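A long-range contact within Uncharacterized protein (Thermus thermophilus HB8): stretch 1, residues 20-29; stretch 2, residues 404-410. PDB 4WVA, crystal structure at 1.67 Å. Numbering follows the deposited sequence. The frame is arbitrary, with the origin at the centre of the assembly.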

# COMPACT_ATOMS: atom_id res chain seq x y z
N PHE A 20 -33.76 15.09 12.84
CA PHE A 20 -32.56 15.65 12.22
C PHE A 20 -32.22 16.95 12.92
O PHE A 20 -33.01 17.46 13.71
CB PHE A 20 -32.75 15.88 10.71
CG PHE A 20 -33.69 17.01 10.38
CD1 PHE A 20 -33.23 18.29 10.16
CD2 PHE A 20 -35.06 16.76 10.29
CE1 PHE A 20 -34.12 19.33 9.90
CE2 PHE A 20 -35.95 17.79 10.03
CZ PHE A 20 -35.47 19.07 9.81
N THR A 21 -31.00 17.43 12.67
CA THR A 21 -30.48 18.61 13.31
C THR A 21 -30.13 19.62 12.23
O THR A 21 -29.45 19.30 11.25
CB THR A 21 -29.22 18.25 14.12
OG1 THR A 21 -29.48 17.07 14.90
CG2 THR A 21 -28.80 19.38 15.00
N VAL A 22 -30.65 20.83 12.34
CA VAL A 22 -30.21 21.88 11.43
C VAL A 22 -28.77 22.27 11.70
O VAL A 22 -28.35 22.31 12.85
CB VAL A 22 -31.09 23.14 11.47
CG1 VAL A 22 -32.51 22.79 11.10
CG2 VAL A 22 -31.01 23.88 12.80
N PRO A 23 -27.99 22.56 10.64
CA PRO A 23 -26.62 23.01 10.93
C PRO A 23 -26.54 24.31 11.72
O PRO A 23 -25.62 24.49 12.51
CB PRO A 23 -26.01 23.16 9.53
CG PRO A 23 -26.74 22.16 8.71
CD PRO A 23 -28.15 22.18 9.23
N ALA A 24 -27.50 25.21 11.49
CA ALA A 24 -27.58 26.44 12.28
C ALA A 24 -28.97 27.02 12.08
O ALA A 24 -29.47 26.99 10.98
CB ALA A 24 -26.54 27.44 11.84
N HIS A 25 -29.58 27.50 13.17
CA HIS A 25 -30.89 28.16 13.11
C HIS A 25 -30.91 29.26 12.06
O HIS A 25 -30.00 30.08 12.00
CB HIS A 25 -31.23 28.79 14.47
CG HIS A 25 -32.56 29.46 14.49
ND1 HIS A 25 -32.71 30.82 14.32
CD2 HIS A 25 -33.82 28.95 14.56
CE1 HIS A 25 -33.99 31.13 14.33
NE2 HIS A 25 -34.69 30.02 14.48
N GLY A 26 -31.94 29.28 11.23
CA GLY A 26 -32.15 30.36 10.27
C GLY A 26 -31.30 30.21 9.02
O GLY A 26 -31.84 30.11 7.90
N LEU A 27 -29.98 30.21 9.21
CA LEU A 27 -29.01 30.17 8.11
C LEU A 27 -29.10 28.88 7.28
O LEU A 27 -29.06 28.90 6.03
CB LEU A 27 -27.59 30.32 8.71
CG LEU A 27 -26.39 30.19 7.76
CD1 LEU A 27 -26.42 31.20 6.61
CD2 LEU A 27 -25.08 30.35 8.53
N TYR A 28 -29.22 27.76 7.98
CA TYR A 28 -29.27 26.45 7.37
C TYR A 28 -30.44 25.64 7.92
O TYR A 28 -30.26 24.71 8.70
CB TYR A 28 -27.96 25.72 7.65
CG TYR A 28 -26.70 26.37 7.14
CD1 TYR A 28 -26.53 26.69 5.80
CD2 TYR A 28 -25.64 26.62 8.01
CE1 TYR A 28 -25.37 27.25 5.33
CE2 TYR A 28 -24.47 27.19 7.55
CZ TYR A 28 -24.34 27.52 6.22
OH TYR A 28 -23.15 28.03 5.76
N PRO A 29 -31.67 26.00 7.50
CA PRO A 29 -32.89 25.52 8.18
C PRO A 29 -33.43 24.20 7.63
O PRO A 29 -34.65 23.97 7.57
CB PRO A 29 -33.85 26.69 7.93
CG PRO A 29 -33.48 27.13 6.55
CD PRO A 29 -31.97 27.01 6.48
N GLY A 404 -19.10 33.34 10.60
CA GLY A 404 -20.17 32.54 10.01
C GLY A 404 -21.35 32.26 10.93
O GLY A 404 -21.68 33.06 11.81
N GLY A 405 -21.98 31.11 10.73
CA GLY A 405 -23.13 30.70 11.53
C GLY A 405 -22.88 30.72 13.03
O GLY A 405 -21.80 30.36 13.51
N GLU A 406 -23.91 31.14 13.75
CA GLU A 406 -23.94 31.09 15.21
C GLU A 406 -24.62 29.81 15.62
O GLU A 406 -25.48 29.30 14.91
CB GLU A 406 -24.71 32.30 15.74
CG GLU A 406 -24.15 33.54 15.10
CD GLU A 406 -24.33 34.77 15.92
OE1 GLU A 406 -25.41 35.38 15.77
OE2 GLU A 406 -23.36 35.13 16.63
N GLY A 407 -24.23 29.28 16.78
CA GLY A 407 -24.75 28.02 17.30
C GLY A 407 -24.64 26.91 16.27
O GLY A 407 -25.66 26.30 15.88
N PHE A 408 -23.42 26.70 15.78
CA PHE A 408 -23.22 25.82 14.64
C PHE A 408 -23.03 24.37 15.09
O PHE A 408 -22.15 24.05 15.89
CB PHE A 408 -22.02 26.29 13.81
CG PHE A 408 -21.90 25.58 12.51
CD1 PHE A 408 -22.81 25.79 11.47
CD2 PHE A 408 -20.92 24.63 12.34
CE1 PHE A 408 -22.69 25.11 10.27
CE2 PHE A 408 -20.80 23.96 11.15
CZ PHE A 408 -21.67 24.19 10.10
N SER A 409 -23.87 23.50 14.54
CA SER A 409 -24.06 22.15 15.06
C SER A 409 -22.81 21.28 15.03
O SER A 409 -22.49 20.67 16.04
CB SER A 409 -25.22 21.45 14.36
OG SER A 409 -26.43 22.14 14.66
N TRP A 410 -22.08 21.18 13.92
CA TRP A 410 -20.98 20.22 13.94
C TRP A 410 -19.83 20.65 14.86
O TRP A 410 -19.04 19.81 15.32
CB TRP A 410 -20.48 19.78 12.57
CG TRP A 410 -19.59 20.65 11.76
CD1 TRP A 410 -18.56 21.47 12.17
CD2 TRP A 410 -19.59 20.70 10.33
NE1 TRP A 410 -17.96 22.03 11.09
CE2 TRP A 410 -18.57 21.57 9.94
CE3 TRP A 410 -20.38 20.09 9.35
CZ2 TRP A 410 -18.33 21.87 8.61
CZ3 TRP A 410 -20.13 20.37 8.04
CH2 TRP A 410 -19.12 21.27 7.66
O HOH W 1 -28.02 28.01 15.42
O HOH W 2 -28.09 30.64 13.80

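Two segments almost 400 residues apart in sequence meet over a small interface, 318 Å² summed over both sides, centred on Ser409, Pro23 and Phe408. Ser409, in the first turn of a helix, makes both direct hydrogen bonds. Its CB points toward stretch 1, and with chi1 at -65° (m) the hydroxyl donates to the carbonyl of Val22 (OG to O, 2.6 Å). Its backbone N donates to the next carbonyl, Pro23 O, at 2.9 Å and a nearly straight 168°; an amide this early in a helix has no partner in a preceding turn, so an outside acceptor suits it. The same oxygen receives a CA-H...O contact from Phe408 CA (3.5 Å). Phe408, the N-cap residue, starts sideways, but its t rotamer brings the ring close to stretch 1: CE1 lies 3.9 Å from Pro23 CB and 3.9 Å from Tyr28 CE2, while Ala24 CB sits at the ring edge, 4.1 Å from CD1. Beyond it, Leu27 CD2 packs 3.6 Å from Gly405 CA; a CB on Gly405 would point toward stretch 1 and come within 3.2 Å of that methyl. Water 1 bridges the backbones, accepting from His25 N (2.8 Å) and lying 2.9 Å from Glu406 O.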